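Local coordinates for protein 3-hydroxyisobutyrate dehydrogenase (Thermus thermophilus, PDB 2CVZ) that probably oxidises 3-hydroxyisobutyrate to methylmalonate semialdehyde in valine catabolism, using NADP as cofactor, at residues M1-F6 with P25-N30. Sequence-based numbering, arbitrary orientation.
Sequences MEKVAF and PTLVWN. With NDP (NADPH dihydro-nicotinamide-adenine-dinucleotide phosphate), chain G.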
# COMPACT_ATOMS: atom_id res chain seq x y z
N MSE C 1 -35.01 -11.55 43.28
CA MSE C 1 -33.79 -12.41 43.29
C MSE C 1 -32.79 -11.89 42.25
O MSE C 1 -33.02 -10.89 41.58
CB MSE C 1 -34.19 -13.88 43.13
CG MSE C 1 -33.03 -14.87 43.22
SE MSE C 1 -33.64 -16.71 43.33
CE MSE C 1 -33.59 -16.93 45.26
N GLU C 2 -31.71 -12.67 42.12
CA GLU C 2 -30.67 -12.24 41.21
C GLU C 2 -31.15 -12.17 39.76
O GLU C 2 -31.68 -13.13 39.21
CB GLU C 2 -29.53 -13.32 41.21
CG GLU C 2 -28.82 -13.46 42.55
CD GLU C 2 -27.97 -12.26 42.90
OE1 GLU C 2 -27.04 -11.95 42.12
OE2 GLU C 2 -28.22 -11.62 43.94
N LYS C 3 -30.93 -10.97 39.19
CA LYS C 3 -31.33 -10.81 37.81
C LYS C 3 -30.21 -10.24 36.90
O LYS C 3 -29.18 -9.81 37.42
CB LYS C 3 -32.50 -9.77 37.70
CG LYS C 3 -33.78 -10.21 38.38
CD LYS C 3 -34.92 -9.27 38.03
CE LYS C 3 -36.24 -9.71 38.64
NZ LYS C 3 -37.36 -8.86 38.15
N VAL C 4 -30.39 -10.28 35.58
CA VAL C 4 -29.39 -9.76 34.67
C VAL C 4 -30.13 -8.71 33.84
O VAL C 4 -31.36 -8.69 33.82
CB VAL C 4 -28.81 -10.85 33.75
CG1 VAL C 4 -28.11 -11.91 34.60
CG2 VAL C 4 -29.90 -11.48 32.90
N ALA C 5 -29.38 -7.84 33.17
CA ALA C 5 -30.01 -6.81 32.36
C ALA C 5 -29.19 -6.59 31.11
O ALA C 5 -27.98 -6.78 31.13
CB ALA C 5 -30.13 -5.52 33.16
N PHE C 6 -29.84 -6.18 30.03
CA PHE C 6 -29.14 -5.94 28.78
C PHE C 6 -29.49 -4.56 28.23
O PHE C 6 -30.67 -4.17 28.20
CB PHE C 6 -29.51 -7.00 27.74
CG PHE C 6 -28.47 -7.17 26.66
CD1 PHE C 6 -27.54 -8.21 26.73
CD2 PHE C 6 -28.41 -6.29 25.59
CE1 PHE C 6 -26.56 -8.35 25.74
CE2 PHE C 6 -27.44 -6.43 24.60
CZ PHE C 6 -26.51 -7.46 24.68
N PRO C 25 -33.92 -14.35 34.76
CA PRO C 25 -34.89 -13.25 34.78
C PRO C 25 -34.09 -12.09 34.18
O PRO C 25 -33.05 -11.71 34.73
CB PRO C 25 -35.16 -13.05 36.27
CG PRO C 25 -34.95 -14.42 36.84
CD PRO C 25 -33.70 -14.88 36.12
N THR C 26 -34.56 -11.54 33.07
CA THR C 26 -33.80 -10.49 32.40
C THR C 26 -34.54 -9.18 32.15
O THR C 26 -35.65 -9.17 31.63
CB THR C 26 -33.27 -11.00 31.04
OG1 THR C 26 -32.50 -12.19 31.25
CG2 THR C 26 -32.40 -9.95 30.36
N LEU C 27 -33.88 -8.08 32.51
CA LEU C 27 -34.43 -6.75 32.29
C LEU C 27 -33.75 -6.20 31.04
O LEU C 27 -32.54 -6.37 30.86
CB LEU C 27 -34.12 -5.83 33.47
CG LEU C 27 -34.55 -6.27 34.87
CD1 LEU C 27 -34.27 -5.13 35.85
CD2 LEU C 27 -36.04 -6.61 34.89
N VAL C 28 -34.51 -5.55 30.16
CA VAL C 28 -33.92 -4.99 28.96
C VAL C 28 -34.34 -3.55 28.73
O VAL C 28 -35.43 -3.13 29.11
CB VAL C 28 -34.28 -5.81 27.69
CG1 VAL C 28 -33.66 -7.20 27.77
CG2 VAL C 28 -35.79 -5.91 27.54
N TRP C 29 -33.44 -2.78 28.13
CA TRP C 29 -33.70 -1.38 27.82
C TRP C 29 -33.05 -1.05 26.49
O TRP C 29 -31.98 -1.57 26.17
CB TRP C 29 -33.13 -0.46 28.90
CG TRP C 29 -33.32 1.00 28.57
CD1 TRP C 29 -34.41 1.77 28.85
CD2 TRP C 29 -32.41 1.84 27.85
NE1 TRP C 29 -34.24 3.04 28.35
CE2 TRP C 29 -33.02 3.11 27.73
CE3 TRP C 29 -31.14 1.65 27.29
CZ2 TRP C 29 -32.40 4.19 27.08
CZ3 TRP C 29 -30.52 2.72 26.64
CH2 TRP C 29 -31.15 3.97 26.54
N ASN C 30 -33.71 -0.19 25.73
CA ASN C 30 -33.20 0.25 24.44
C ASN C 30 -33.64 1.69 24.22
O ASN C 30 -34.75 2.07 24.61
CB ASN C 30 -33.74 -0.63 23.31
CG ASN C 30 -33.05 -0.38 21.99
OD1 ASN C 30 -31.85 -0.60 21.86
ND2 ASN C 30 -33.80 0.10 21.00
PA NDP G . -26.70 -1.76 15.76
O1A NDP G . -27.59 -2.74 15.21
O2A NDP G . -26.34 -0.48 15.05
O5B NDP G . -27.29 -1.41 17.25
C5B NDP G . -26.64 -0.42 18.05
C4B NDP G . -27.48 -0.41 19.33
O4B NDP G . -26.89 0.63 20.17
C3B NDP G . -28.93 -0.11 19.20
O3B NDP G . -29.67 -0.88 20.18
C2B NDP G . -29.06 1.34 19.50
O2B NDP G . -30.34 1.84 19.89
C1B NDP G . -27.96 1.50 20.50
N9A NDP G . -27.47 2.91 20.59
C8A NDP G . -26.84 3.68 19.59
N7A NDP G . -26.55 4.89 20.04
C5A NDP G . -26.98 4.93 21.33
C6A NDP G . -26.96 5.92 22.35
N6A NDP G . -26.43 7.12 22.11
N1A NDP G . -27.49 5.63 23.56
C2A NDP G . -28.03 4.41 23.80
N3A NDP G . -28.09 3.41 22.92
C4A NDP G . -27.54 3.74 21.69
O3 NDP G . -25.34 -2.43 16.17
PN NDP G . -24.70 -3.89 16.15
O1N NDP G . -24.65 -4.31 14.75
O2N NDP G . -25.52 -4.65 17.15
O5D NDP G . -23.28 -3.60 16.82
C5D NDP G . -23.14 -3.19 18.22
C4D NDP G . -21.67 -3.50 18.64
O4D NDP G . -21.42 -4.87 18.33
C3D NDP G . -20.65 -2.70 17.82
O3D NDP G . -19.58 -2.29 18.68
C2D NDP G . -20.24 -3.64 16.72
O2D NDP G . -19.00 -3.22 16.17
C1D NDP G . -20.21 -4.98 17.57
N1N NDP G . -20.29 -6.24 16.77
C2N NDP G . -21.21 -6.28 15.68
C3N NDP G . -21.27 -7.53 14.94
C7N NDP G . -22.19 -7.67 13.81
O7N NDP G . -22.08 -8.56 12.94
N7N NDP G . -23.23 -6.82 13.67
C4N NDP G . -20.45 -8.59 15.34
C5N NDP G . -19.58 -8.52 16.39
C6N NDP G . -19.50 -7.35 17.11
P2B NDP G . -31.48 2.17 18.89
O1X NDP G . -32.26 3.19 19.62
O2X NDP G . -32.24 0.92 18.62
O3X NDP G . -30.89 2.74 17.60
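L27 O takes one hydrogen bond and one CA-H contact from strand 4-7. F6 N donates the hydrogen bond to L27 O at 2.8 Å, and A5 CA makes the CA-H...O contact with the same oxygen at 3.0 Å. V4 O is held in a similar way. It accepts from L27 N at 2.9 Å, and T26 CA lies close by. V4 N to P25 O and W29 N to F6 O complete the parallel ladder, in which V4, A5 and F6 pair with T26, L27 and V28. The strands run at 21° to each other.

Side chains meet in register on both faces. On one face A5 CB packs against L27 CB. On the other, V4 CG2 touches T26 OG1 at 3.2 Å, and F6 CB lies near V28 CG1. T26 OG1 has its hydrogen bond with F24 O. CG of F6 is anti to the backbone N (chi1 -157°), and the ring leads away from V28 to helix 13-23, against M16, A17 and L20. At the open end, the K3 and P25 side chains cross at about a right angle, with K3 CG 3.8 Å from P25 CB.

N30, just past strand 26-29, binds NADPH. Its OD1 accepts from ribose O3B at 2.8 Å and also from L9 N. Its ND2 donates to O2X of the 2'-phosphate at 3.0 Å. The edge of the W29 ring faces adenine C2A.

This is the first beta-alpha-beta unit of a Rossmann-type domain, with helix 13-23 as the crossover. In the sheet, strand 58-61 flanks strand 4-7, and strand 46-47 flanks strand 26-29.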